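Local coordinates for BH1974 protein (Bacillus halodurans, PDB 3ON5) that probably helps to mature or insert the molybdenum cofactor of xanthine dehydrogenase-type enzymes, as a member of the XdhC/CoxI family, at residues L57-E60 with D61-V65; E74-L77 with T78-Q82. All blocks are in the same frame, centred on the assembly; numbering follows the deposited sequence.

Contact 1 (L57-E60 with D61-V65); sequences LFQE and DGTQV
Phe58 and Gln64 meet through the CD1-CE1 side of the ring, where Gln64 CG rests obliquely, 3.7 Å from Phe58 CD1; ring and amide planes are 36° apart. Elsewhere Phe58 packs on Leu77, Thr78 and Ala81 of helix 73-87. In the second flat pair Gln59 and Asp61 run alongside each other, with amide and carboxylate turned 71° against each other. Gln59 NE2 gives Asp61 OD1 a weak, bent hydrogen bond of 3.1 Å. The glutamine chain, stretched out past CG, carries its amide past Thr63, whose CG2 lies 3.4 Å from Gln59 NE2, and brings OE1 against Val65 CG2. Two polar ends have stronger partners elsewhere: Gln59 OE1 accepts from Arg36 NE, and Glu60 OE2 forms a salt bridge with Lys275 of the second subunit. Asp61 OD1 is also gripped by Thr63 N at 2.9 Å, from above the carboxylate plane: an Asx turn. A chi1 of 65° tucks Asp61 CG in over its own backbone, which folds the carboxylate back over the turn. On the same face as one another, Leu57 and Val65 pack CB to CB at 3.9 Å, and both touch Leu25 of helix 22-30. Leu57 N to Val65 O (2.9 Å) and Val65 N to Leu57 O pair the backbones. Beyond them Gln59 N bonds to Thr63 O, and Gly62 N bonds weakly to Gln59 O, with Gly62 taking the positive phi that glycine favours. This is a 3:5 antiparallel beta hairpin, its type I turn from Gln59 to Gly62 completed by a G1 bulge at the glycine.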
# COMPACT_ATOMS: atom_id res chain seq x y z
N LEU A 57 9.41 0.23 -19.88
CA LEU A 57 8.93 -1.13 -20.00
C LEU A 57 7.48 -1.26 -19.57
O LEU A 57 7.14 -0.88 -18.46
CB LEU A 57 9.79 -2.08 -19.18
CG LEU A 57 11.18 -2.40 -19.74
CD1 LEU A 57 12.04 -3.08 -18.69
CD2 LEU A 57 11.09 -3.26 -20.99
N PHE A 58 6.65 -1.82 -20.44
CA PHE A 58 5.26 -2.15 -20.14
C PHE A 58 5.22 -3.62 -19.87
O PHE A 58 5.66 -4.42 -20.70
CB PHE A 58 4.29 -1.74 -21.25
CG PHE A 58 4.14 -0.24 -21.36
CD1 PHE A 58 3.20 0.44 -20.58
CD2 PHE A 58 4.95 0.50 -22.21
CE1 PHE A 58 3.10 1.82 -20.62
CE2 PHE A 58 4.84 1.89 -22.27
CZ PHE A 58 3.92 2.54 -21.46
N GLN A 59 4.79 -3.97 -18.67
CA GLN A 59 4.77 -5.35 -18.20
C GLN A 59 3.35 -5.83 -18.00
O GLN A 59 2.43 -5.02 -17.80
CB GLN A 59 5.56 -5.45 -16.88
CG GLN A 59 6.97 -4.88 -16.98
CD GLN A 59 7.72 -5.00 -15.69
OE1 GLN A 59 8.87 -5.42 -15.68
NE2 GLN A 59 7.06 -4.69 -14.58
N GLU A 60 3.19 -7.17 -18.03
CA GLU A 60 1.92 -7.86 -17.84
C GLU A 60 1.38 -7.63 -16.42
O GLU A 60 0.17 -7.44 -16.27
CB GLU A 60 2.07 -9.35 -18.11
CG GLU A 60 0.72 -10.02 -18.14
CD GLU A 60 0.65 -11.50 -18.44
OE1 GLU A 60 1.63 -12.22 -18.15
OE2 GLU A 60 -0.43 -11.95 -18.86
N ASP A 61 2.26 -7.59 -15.41
CA ASP A 61 1.90 -7.40 -14.00
C ASP A 61 1.30 -5.97 -13.71
O ASP A 61 0.96 -5.66 -12.55
CB ASP A 61 3.12 -7.66 -13.09
CG ASP A 61 4.28 -6.70 -13.22
OD1 ASP A 61 4.16 -5.72 -13.97
OD2 ASP A 61 5.31 -6.92 -12.53
N GLY A 62 1.14 -5.15 -14.75
CA GLY A 62 0.59 -3.81 -14.64
C GLY A 62 1.59 -2.76 -14.19
O GLY A 62 1.26 -1.58 -14.10
N THR A 63 2.81 -3.19 -13.91
CA THR A 63 3.90 -2.32 -13.50
C THR A 63 4.57 -1.81 -14.76
O THR A 63 4.52 -2.43 -15.83
CB THR A 63 4.83 -3.10 -12.55
OG1 THR A 63 4.12 -3.27 -11.33
CG2 THR A 63 6.17 -2.39 -12.26
N GLN A 64 5.15 -0.62 -14.63
CA GLN A 64 5.91 0.09 -15.65
C GLN A 64 7.25 0.46 -15.06
O GLN A 64 7.34 0.84 -13.89
CB GLN A 64 5.13 1.31 -16.15
CG GLN A 64 3.96 0.89 -17.02
CD GLN A 64 2.69 1.61 -16.72
OE1 GLN A 64 2.64 2.85 -16.62
NE2 GLN A 64 1.60 0.85 -16.66
N VAL A 65 8.30 0.27 -15.85
CA VAL A 65 9.67 0.55 -15.47
C VAL A 65 10.13 1.73 -16.33
O VAL A 65 10.42 1.55 -17.52
CB VAL A 65 10.55 -0.72 -15.64
CG1 VAL A 65 11.98 -0.47 -15.18
CG2 VAL A 65 9.96 -1.92 -14.89

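Contact 2 (E74-L77 with T78-Q82); sequences ETDL and TIKAQ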
# COMPACT_ATOMS: atom_id res chain seq x y z
N GLU A 74 0.84 7.38 -20.69
CA GLU A 74 1.18 6.05 -20.20
C GLU A 74 -0.04 5.15 -20.13
O GLU A 74 0.07 3.93 -20.29
CB GLU A 74 1.86 6.11 -18.82
CG GLU A 74 3.30 6.65 -18.81
CD GLU A 74 3.59 8.11 -19.10
OE1 GLU A 74 2.65 8.94 -19.11
OE2 GLU A 74 4.79 8.44 -19.26
N THR A 75 -1.21 5.77 -19.91
CA THR A 75 -2.51 5.12 -19.79
C THR A 75 -2.92 4.55 -21.16
O THR A 75 -3.45 3.44 -21.22
CB THR A 75 -3.54 6.11 -19.23
OG1 THR A 75 -2.98 6.81 -18.10
CG2 THR A 75 -4.84 5.44 -18.83
N ASP A 76 -2.66 5.31 -22.27
CA ASP A 76 -2.99 4.89 -23.64
C ASP A 76 -1.97 3.85 -24.15
O ASP A 76 -2.37 2.85 -24.76
CB ASP A 76 -3.05 6.09 -24.60
CG ASP A 76 -3.54 5.74 -25.99
OD1 ASP A 76 -4.65 5.17 -26.11
OD2 ASP A 76 -2.84 6.08 -26.97
N LEU A 77 -0.67 4.09 -23.90
CA LEU A 77 0.39 3.17 -24.28
C LEU A 77 0.14 1.78 -23.72
O LEU A 77 0.30 0.81 -24.45
CB LEU A 77 1.75 3.67 -23.81
CG LEU A 77 2.36 4.81 -24.59
CD1 LEU A 77 3.65 5.29 -23.94
CD2 LEU A 77 2.64 4.40 -26.03
N THR A 78 -0.33 1.67 -22.46
CA THR A 78 -0.62 0.40 -21.79
C THR A 78 -1.56 -0.46 -22.65
O THR A 78 -1.34 -1.67 -22.78
CB THR A 78 -1.21 0.68 -20.41
OG1 THR A 78 -0.19 1.27 -19.61
CG2 THR A 78 -1.69 -0.57 -19.73
N ILE A 79 -2.58 0.17 -23.25
CA ILE A 79 -3.56 -0.49 -24.11
C ILE A 79 -2.85 -0.86 -25.42
O ILE A 79 -3.00 -2.00 -25.87
CB ILE A 79 -4.83 0.41 -24.32
CG1 ILE A 79 -5.77 0.36 -23.08
CG2 ILE A 79 -5.65 -0.03 -25.54
CD1 ILE A 79 -5.25 0.85 -21.75
N LYS A 80 -2.08 0.09 -26.01
CA LYS A 80 -1.33 -0.14 -27.25
C LYS A 80 -0.32 -1.30 -27.06
O LYS A 80 -0.26 -2.20 -27.90
CB LYS A 80 -0.60 1.13 -27.72
CG LYS A 80 -1.46 2.38 -27.92
CD LYS A 80 -2.30 2.43 -29.18
CE LYS A 80 -3.03 3.75 -29.21
NZ LYS A 80 -3.83 3.95 -30.44
N ALA A 81 0.41 -1.31 -25.92
CA ALA A 81 1.39 -2.33 -25.55
C ALA A 81 0.75 -3.71 -25.48
O ALA A 81 1.34 -4.67 -25.95
CB ALA A 81 2.03 -2.00 -24.21
N GLN A 82 -0.46 -3.79 -24.93
CA GLN A 82 -1.24 -5.01 -24.78
C GLN A 82 -1.58 -5.58 -26.18
O GLN A 82 -1.49 -6.79 -26.39
CB GLN A 82 -2.49 -4.66 -23.97
CG GLN A 82 -3.12 -5.79 -23.16
CD GLN A 82 -3.89 -5.27 -21.95
OE1 GLN A 82 -3.72 -4.12 -21.50
NE2 GLN A 82 -4.65 -6.14 -21.31
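Glu74 O is gripped twice by Thr78: its hydroxyl OG1 donates at 2.8 Å, and its backbone N follows at 3.2 Å. The hydroxyl comes in tilted 20° from the carbonyl plane, whereas the N-H stands farther above that plane. Thr78 OG1 lies anti to the carbonyl carbon, beside its own N (chi1 -67°), and this turns the hydroxyl back along the helix to the carbonyl one turn earlier. A valine here has no hydroxyl to give, so Glu74 O would probably be left with the longer backbone bond alone. Thr78 CB also rests against Thr75 O.

Farther along, Asp76 O accepts from Lys80 N at 3.0 Å and more weakly from Ile79 N, and Leu77 O accepts from Ala81 N. Ile79 places CD1 beside Thr75 O, on the side where Ile79 and Thr75 pack against Ile79 of the third subunit.

Asp76 and Lys80, one turn apart, have their side chains slanting across each other. The lysine chain is bent at chi2 (-76°), and its CE, not its ammonium, comes closest, 3.2 Å from Asp76 OD2; Lys80 NZ remains 4.2 Å from that oxygen, too far for a salt bridge. The firmer partner of OD2 is the hydroxyl of Tyr95 on strand 91-96. Glu74 OE2 accepts from the backbone N atoms of Leu68, Ser69 and Gly70.

Chemically, the helix is held here by backbone bonds and one threonine hydroxyl; the Asp76-Lys80 pair probably adds only a modest electrostatic attraction, and both acidic side chains find their main bonds outside this turn.

In the fold
After helix 22-30 and strand 36-46, the chain enters strand 55-59 and turns straight back into strand 64-65, where contact 1 closes the hairpin at one edge of the five-stranded antiparallel sheet. It then passes through residues 68-70 into helix 73-87, within which contact 2 spans successive turns. The two follow in series, neither crossing nor enclosing the other, with centres about 10 Å apart. They meet on the hairpin face that bears Phe58 and Gln64, which is turned to helix 73-87, while the face with Leu57 and Val65 lies against helix 22-30. Both contacts also reach the third subunit, and contact 1 the second.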